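Local coordinates for protein biliverdin reductase (Synechocystis sp., PDB 5B3T) that probably reduces the tetrapyrrole biliverdin with NAD(P)H, which would yield bilirubin, and binds NADP(+) through a Rossmann-fold domain, at residues R15-T21 with Q39-G45; A25-E30 with F54-F58. Residue numbers count along the deposited sequence, not the author numbering.

Interaction 1. Residues R15-T21 with Q39-G45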
loop_
_atom_site.group_PDB
_atom_site.type_symbol
_atom_site.label_atom_id
_atom_site.label_comp_id
_atom_site.label_asym_id
_atom_site.label_seq_id
_atom_site.Cartn_x
_atom_site.Cartn_y
_atom_site.Cartn_z
ATOM N N ARG A 15 -4.191 -7.026 -22.128
ATOM C CA ARG A 15 -4.729 -8.218 -21.484
ATOM C C ARG A 15 -4.135 -8.334 -20.086
ATOM O O ARG A 15 -2.909 -8.367 -19.927
ATOM C CB ARG A 15 -4.433 -9.458 -22.324
ATOM C CG ARG A 15 -5.258 -9.511 -23.603
ATOM C CD ARG A 15 -4.667 -10.471 -24.616
ATOM N NE ARG A 15 -3.300 -10.107 -24.974
ATOM C CZ ARG A 15 -2.464 -10.905 -25.631
ATOM N NH1 ARG A 15 -2.860 -12.114 -26.006
ATOM N NH2 ARG A 15 -1.236 -10.495 -25.916
ATOM N N VAL A 16 -5.003 -8.400 -19.081
ATOM C CA VAL A 16 -4.614 -8.231 -17.686
ATOM C C VAL A 16 -4.891 -9.513 -16.918
ATOM O O VAL A 16 -5.957 -10.121 -17.063
ATOM C CB VAL A 16 -5.361 -7.045 -17.041
ATOM C CG1 VAL A 16 -4.907 -6.841 -15.600
ATOM C CG2 VAL A 16 -5.153 -5.780 -17.859
ATOM N N GLY A 17 -3.927 -9.918 -16.106
ATOM C CA GLY A 17 -4.140 -10.933 -15.084
ATOM C C GLY A 17 -3.967 -10.305 -13.718
ATOM O O GLY A 17 -3.035 -9.527 -13.499
ATOM N N ILE A 18 -4.870 -10.635 -12.800
ATOM C CA ILE A 18 -4.912 -10.019 -11.479
ATOM C C ILE A 18 -4.540 -11.067 -10.440
ATOM O O ILE A 18 -5.222 -12.088 -10.305
ATOM C CB ILE A 18 -6.294 -9.418 -11.185
ATOM C CG1 ILE A 18 -6.581 -8.254 -12.136
ATOM C CG2 ILE A 18 -6.380 -8.970 -9.737
ATOM C CD1 ILE A 18 -7.899 -7.566 -11.875
ATOM N N VAL A 19 -3.469 -10.815 -9.700
ATOM C CA VAL A 19 -3.053 -11.686 -8.607
ATOM C C VAL A 19 -3.590 -11.061 -7.324
ATOM O O VAL A 19 -3.015 -10.107 -6.793
ATOM C CB VAL A 19 -1.534 -11.868 -8.564
ATOM C CG1 VAL A 19 -1.148 -12.805 -7.434
ATOM C CG2 VAL A 19 -1.029 -12.402 -9.894
ATOM N N GLY A 20 -4.700 -11.596 -6.825
ATOM C CA GLY A 20 -5.357 -11.037 -5.661
ATOM C C GLY A 20 -6.841 -10.842 -5.878
ATOM O O GLY A 20 -7.302 -10.740 -7.019
ATOM N N THR A 21 -7.606 -10.796 -4.785
ATOM C CA THR A 21 -9.054 -10.670 -4.878
ATOM C C THR A 21 -9.619 -9.650 -3.897
ATOM O O THR A 21 -10.846 -9.543 -3.781
ATOM C CB THR A 21 -9.731 -12.029 -4.643
ATOM O OG1 THR A 21 -9.298 -12.567 -3.389
ATOM C CG2 THR A 21 -9.383 -13.011 -5.753
ATOM N N GLN A 39 -8.631 -5.616 -21.211
ATOM C CA GLN A 39 -9.455 -6.816 -21.117
ATOM C C GLN A 39 -8.949 -7.661 -19.959
ATOM O O GLN A 39 -7.763 -8.004 -19.915
ATOM C CB GLN A 39 -9.408 -7.612 -22.425
ATOM C CG GLN A 39 -10.205 -8.904 -22.414
ATOM C CD GLN A 39 -11.702 -8.670 -22.452
ATOM O OE1 GLN A 39 -12.175 -7.703 -23.049
ATOM N NE2 GLN A 39 -12.456 -9.560 -21.819
ATOM N N LEU A 40 -9.837 -7.993 -19.026
ATOM C CA LEU A 40 -9.487 -8.861 -17.908
ATOM C C LEU A 40 -9.564 -10.314 -18.365
ATOM O O LEU A 40 -10.627 -10.783 -18.785
ATOM C CB LEU A 40 -10.421 -8.601 -16.725
ATOM C CG LEU A 40 -10.328 -9.497 -15.488
ATOM C CD1 LEU A 40 -8.919 -9.505 -14.922
ATOM C CD2 LEU A 40 -11.329 -9.047 -14.430
ATOM N N VAL A 41 -8.443 -11.023 -18.291
ATOM C CA VAL A 41 -8.338 -12.378 -18.824
ATOM C C VAL A 41 -8.377 -13.429 -17.721
ATOM O O VAL A 41 -9.101 -14.419 -17.827
ATOM C CB VAL A 41 -7.063 -12.517 -19.683
ATOM C CG1 VAL A 41 -6.807 -13.981 -20.024
ATOM C CG2 VAL A 41 -7.175 -11.672 -20.942
ATOM N N SER A 42 -7.597 -13.245 -16.657
ATOM C CA SER A 42 -7.523 -14.246 -15.603
ATOM C C SER A 42 -7.267 -13.568 -14.265
ATOM O O SER A 42 -6.980 -12.370 -14.193
ATOM C CB SER A 42 -6.437 -15.288 -15.893
ATOM O OG SER A 42 -5.160 -14.683 -15.984
ATOM N N PHE A 43 -7.380 -14.354 -13.199
ATOM C CA PHE A 43 -7.033 -13.886 -11.865
ATOM C C PHE A 43 -6.653 -15.087 -11.011
ATOM O O PHE A 43 -6.895 -16.239 -11.377
ATOM C CB PHE A 43 -8.177 -13.093 -11.222
ATOM C CG PHE A 43 -9.215 -13.952 -10.564
ATOM C CD1 PHE A 43 -10.211 -14.553 -11.316
ATOM C CD2 PHE A 43 -9.198 -14.161 -9.194
ATOM C CE1 PHE A 43 -11.168 -15.347 -10.715
ATOM C CE2 PHE A 43 -10.154 -14.954 -8.586
ATOM C CZ PHE A 43 -11.140 -15.547 -9.347
ATOM N N TRP A 44 -6.042 -14.795 -9.864
ATOM C CA TRP A 44 -5.690 -15.801 -8.874
ATOM C C TRP A 44 -6.040 -15.264 -7.495
ATOM O O TRP A 44 -5.809 -14.088 -7.203
ATOM C CB TRP A 44 -4.196 -16.165 -8.942
ATOM C CG TRP A 44 -3.725 -17.117 -7.866
ATOM C CD1 TRP A 44 -3.715 -18.481 -7.926
ATOM C CD2 TRP A 44 -3.176 -16.768 -6.587
ATOM N NE1 TRP A 44 -3.203 -19.003 -6.761
ATOM C CE2 TRP A 44 -2.866 -17.973 -5.923
ATOM C CE3 TRP A 44 -2.925 -15.556 -5.937
ATOM C CZ2 TRP A 44 -2.317 -18.000 -4.642
ATOM C CZ3 TRP A 44 -2.379 -15.586 -4.665
ATOM C CH2 TRP A 44 -2.080 -16.799 -4.031
ATOM N N GLY A 45 -6.615 -16.126 -6.661
ATOM C CA GLY A 45 -6.897 -15.781 -5.282
ATOM C C GLY A 45 -6.232 -16.759 -4.337
ATOM O O GLY A 45 -5.947 -17.897 -4.719
#
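Five backbone hydrogen bonds tie R15-T21 to Q39-G45 as parallel strands. V16 N donates to Q39 O (2.9 Å) and V16 O accepts from V41 N (2.9 Å). I18 N donates to S42 O (3.1 Å), I18 O accepts from W44 N (2.9 Å), and G20 N donates to W44 O (2.8 Å). The pairing slips by one residue between V16 and G17, so V41 forms a beta bulge. On one face of the sheet, I18 CD1 meets L40 CD1 at 3.8 Å, and I18 CB lies 4.1 Å from F43 CB; helix 23-34 packs against I18 and L40. On the other, V19 CG1 touches W44 CE3 at 3.6 Å, near W66 and L69. R15 leads away to salt bridges with D76 and E74. Beyond the strand, T21 CG2 sits 3.5 Å from F43 CE2. T21 binds NADP(+) in another structure of this protein. G20 has phi/psi of 131/157°, which calls for glycine, and belongs to a GxGxxA sequence consistent with a Rossmann dinucleotide-binding turn. Main-chain bonding therefore runs up to the cofactor site. The V16, I18, L40 and F43 face is wholly apolar; the other also carries R15, Q39 and S42.

Interaction 2. Residues A25-E30 with F54-F58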
loop_
_atom_site.group_PDB
_atom_site.type_symbol
_atom_site.label_atom_id
_atom_site.label_comp_id
_atom_site.label_asym_id
_atom_site.label_seq_id
_atom_site.Cartn_x
_atom_site.Cartn_y
_atom_site.Cartn_z
ATOM N N ALA A 25 -7.599 -5.225 -5.865
ATOM C CA ALA A 25 -7.838 -6.046 -7.045
ATOM C C ALA A 25 -9.216 -5.775 -7.636
ATOM O O ALA A 25 -9.374 -5.723 -8.861
ATOM C CB ALA A 25 -7.689 -7.525 -6.692
ATOM N N GLN A 26 -10.225 -5.599 -6.780
ATOM C CA GLN A 26 -11.580 -5.370 -7.270
ATOM C C GLN A 26 -11.694 -4.020 -7.970
ATOM O O GLN A 26 -12.300 -3.918 -9.042
ATOM C CB GLN A 26 -12.577 -5.474 -6.113
ATOM C CG GLN A 26 -12.723 -6.884 -5.561
ATOM C CD GLN A 26 -13.505 -6.935 -4.261
ATOM O OE1 GLN A 26 -14.436 -6.158 -4.051
ATOM N NE2 GLN A 26 -13.125 -7.853 -3.378
ATOM N N ARG A 27 -11.113 -2.971 -7.380
ATOM C CA ARG A 27 -11.150 -1.653 -8.009
ATOM C C ARG A 27 -10.437 -1.660 -9.355
ATOM O O ARG A 27 -10.930 -1.079 -10.328
ATOM C CB ARG A 27 -10.530 -0.606 -7.084
ATOM C CG ARG A 27 -11.312 -0.367 -5.805
ATOM C CD ARG A 27 -12.762 -0.061 -6.118
ATOM N NE ARG A 27 -13.492 0.426 -4.954
ATOM C CZ ARG A 27 -14.818 0.454 -4.868
ATOM N NH1 ARG A 27 -15.552 0.006 -5.877
ATOM N NH2 ARG A 27 -15.409 0.915 -3.774
ATOM N N ARG A 28 -9.271 -2.308 -9.427
ATOM C CA ARG A 28 -8.564 -2.419 -10.700
ATOM C C ARG A 28 -9.390 -3.202 -11.712
ATOM O O ARG A 28 -9.491 -2.815 -12.882
ATOM C CB ARG A 28 -7.205 -3.088 -10.489
ATOM C CG ARG A 28 -6.253 -2.332 -9.574
ATOM C CD ARG A 28 -5.597 -1.154 -10.267
ATOM N NE ARG A 28 -4.541 -0.575 -9.439
ATOM C CZ ARG A 28 -3.815 0.482 -9.782
ATOM N NH1 ARG A 28 -4.024 1.086 -10.944
ATOM N NH2 ARG A 28 -2.874 0.936 -8.964
ATOM N N ALA A 29 -9.992 -4.313 -11.274
ATOM C CA ALA A 29 -10.787 -5.137 -12.178
ATOM C C ALA A 29 -11.968 -4.359 -12.742
ATOM O O ALA A 29 -12.306 -4.499 -13.922
ATOM C CB ALA A 29 -11.274 -6.392 -11.455
ATOM N N GLU A 30 -12.608 -3.533 -11.909
ATOM C CA GLU A 30 -13.757 -2.762 -12.373
ATOM C C GLU A 30 -13.374 -1.829 -13.517
ATOM O O GLU A 30 -14.104 -1.723 -14.510
ATOM C CB GLU A 30 -14.365 -1.977 -11.210
ATOM C CG GLU A 30 -15.068 -2.849 -10.175
ATOM C CD GLU A 30 -15.458 -2.085 -8.921
ATOM O OE1 GLU A 30 -14.918 -0.982 -8.695
ATOM O OE2 GLU A 30 -16.309 -2.592 -8.161
ATOM N N PHE A 54 -14.944 -13.466 -6.397
ATOM C CA PHE A 54 -14.313 -12.648 -7.428
ATOM C C PHE A 54 -14.646 -13.166 -8.821
ATOM O O PHE A 54 -14.967 -12.385 -9.723
ATOM C CB PHE A 54 -12.800 -12.619 -7.207
ATOM C CG PHE A 54 -12.088 -11.553 -7.989
ATOM C CD1 PHE A 54 -11.675 -11.786 -9.292
ATOM C CD2 PHE A 54 -11.819 -10.322 -7.416
ATOM C CE1 PHE A 54 -11.014 -10.807 -10.010
ATOM C CE2 PHE A 54 -11.159 -9.340 -8.127
ATOM C CZ PHE A 54 -10.756 -9.583 -9.427
ATOM N N ALA A 55 -14.577 -14.487 -9.012
ATOM C CA ALA A 55 -14.931 -15.071 -10.301
ATOM C C ALA A 55 -16.374 -14.758 -10.671
ATOM O O ALA A 55 -16.681 -14.490 -11.838
ATOM C CB ALA A 55 -14.702 -16.582 -10.271
ATOM N N ASP A 56 -17.276 -14.781 -9.686
ATOM C CA ASP A 56 -18.685 -14.513 -9.958
ATOM C C ASP A 56 -18.909 -13.046 -10.304
ATOM O O ASP A 56 -19.605 -12.725 -11.275
ATOM C CB ASP A 56 -19.535 -14.917 -8.754
ATOM C CG ASP A 56 -21.003 -15.067 -9.099
ATOM O OD1 ASP A 56 -21.335 -15.968 -9.898
ATOM O OD2 ASP A 56 -21.825 -14.288 -8.572
ATOM N N THR A 57 -18.327 -12.138 -9.515
ATOM C CA THR A 57 -18.498 -10.712 -9.772
ATOM C C THR A 57 -18.000 -10.336 -11.161
ATOM O O THR A 57 -18.655 -9.569 -11.876
ATOM C CB THR A 57 -17.762 -9.891 -8.712
ATOM O OG1 THR A 57 -18.300 -10.182 -7.416
ATOM C CG2 THR A 57 -17.893 -8.396 -8.997
ATOM N N PHE A 58 -16.855 -10.879 -11.570
ATOM C CA PHE A 58 -16.192 -10.427 -12.783
ATOM C C PHE A 58 -16.180 -11.461 -13.899
ATOM O O PHE A 58 -15.469 -11.257 -14.884
ATOM C CB PHE A 58 -14.757 -9.990 -12.474
ATOM C CG PHE A 58 -14.670 -8.838 -11.517
ATOM C CD1 PHE A 58 -15.033 -7.563 -11.915
ATOM C CD2 PHE A 58 -14.224 -9.029 -10.222
ATOM C CE1 PHE A 58 -14.957 -6.497 -11.036
ATOM C CE2 PHE A 58 -14.143 -7.968 -9.336
ATOM C CZ PHE A 58 -14.511 -6.699 -9.743
#
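A25 opens the contact with its methyl CB 4.2 Å from F54 CE2. Its backbone carbon also lies near the edge of that ring. One residue on, Q26 lays CG against the same edge, 3.9 Å from F54 CE2, and its O comes within 3.6 Å of F58 CZ. The amide end of Q26 turns elsewhere, to the backbone O of T21. Helices 23-34 and 48-58 flank the same face of the parallel Rossmann sheet, the first joining strand 14-19 to strand 38-44 in a beta-alpha-beta unit. They run nearly the same way: the axes of the short segments cross at -22° and approach to 11.5 Å. Two phenylalanines bridge that wide gap, and small alanines receive them. A29 faces helix 48-58 directly. Its CB is 3.8 Å from F54 CZ and sits over the face of the F58 ring, 3.7 Å from the centroid and 12° off the normal, a CH-pi contact. The same methyl also packs against I18 and L40 of the sheet. E30 ends the segment with CG at the edge of F58, 3.7 Å from CE1. Its carboxylate OE1 forms a salt bridge with R27 NH1 at 3.1 Å.

Interactions 1 and 2 lie in the same Rossmann-fold region, with centres about 8 Å apart. Along the chain their segments alternate: strand, helix, strand, helix. The helices of interaction 2 sit on the I18, L40 and F43 face of interaction 1. I18 CD1 reaches A29 CB at 3.6 Å, and F43 CD2 meets F54 CD1 at 3.4 Å. At the cofactor end, G20 O lies 3.3 Å from A25 CB, and Q26 NE2 probably hydrogen-bonds to T21 O at 2.9 Å. T21 is an NADP(+)-binding residue, and its side chain lies about 4 Å from those of F54 and N50, another such residue. This chain holds no cofactor.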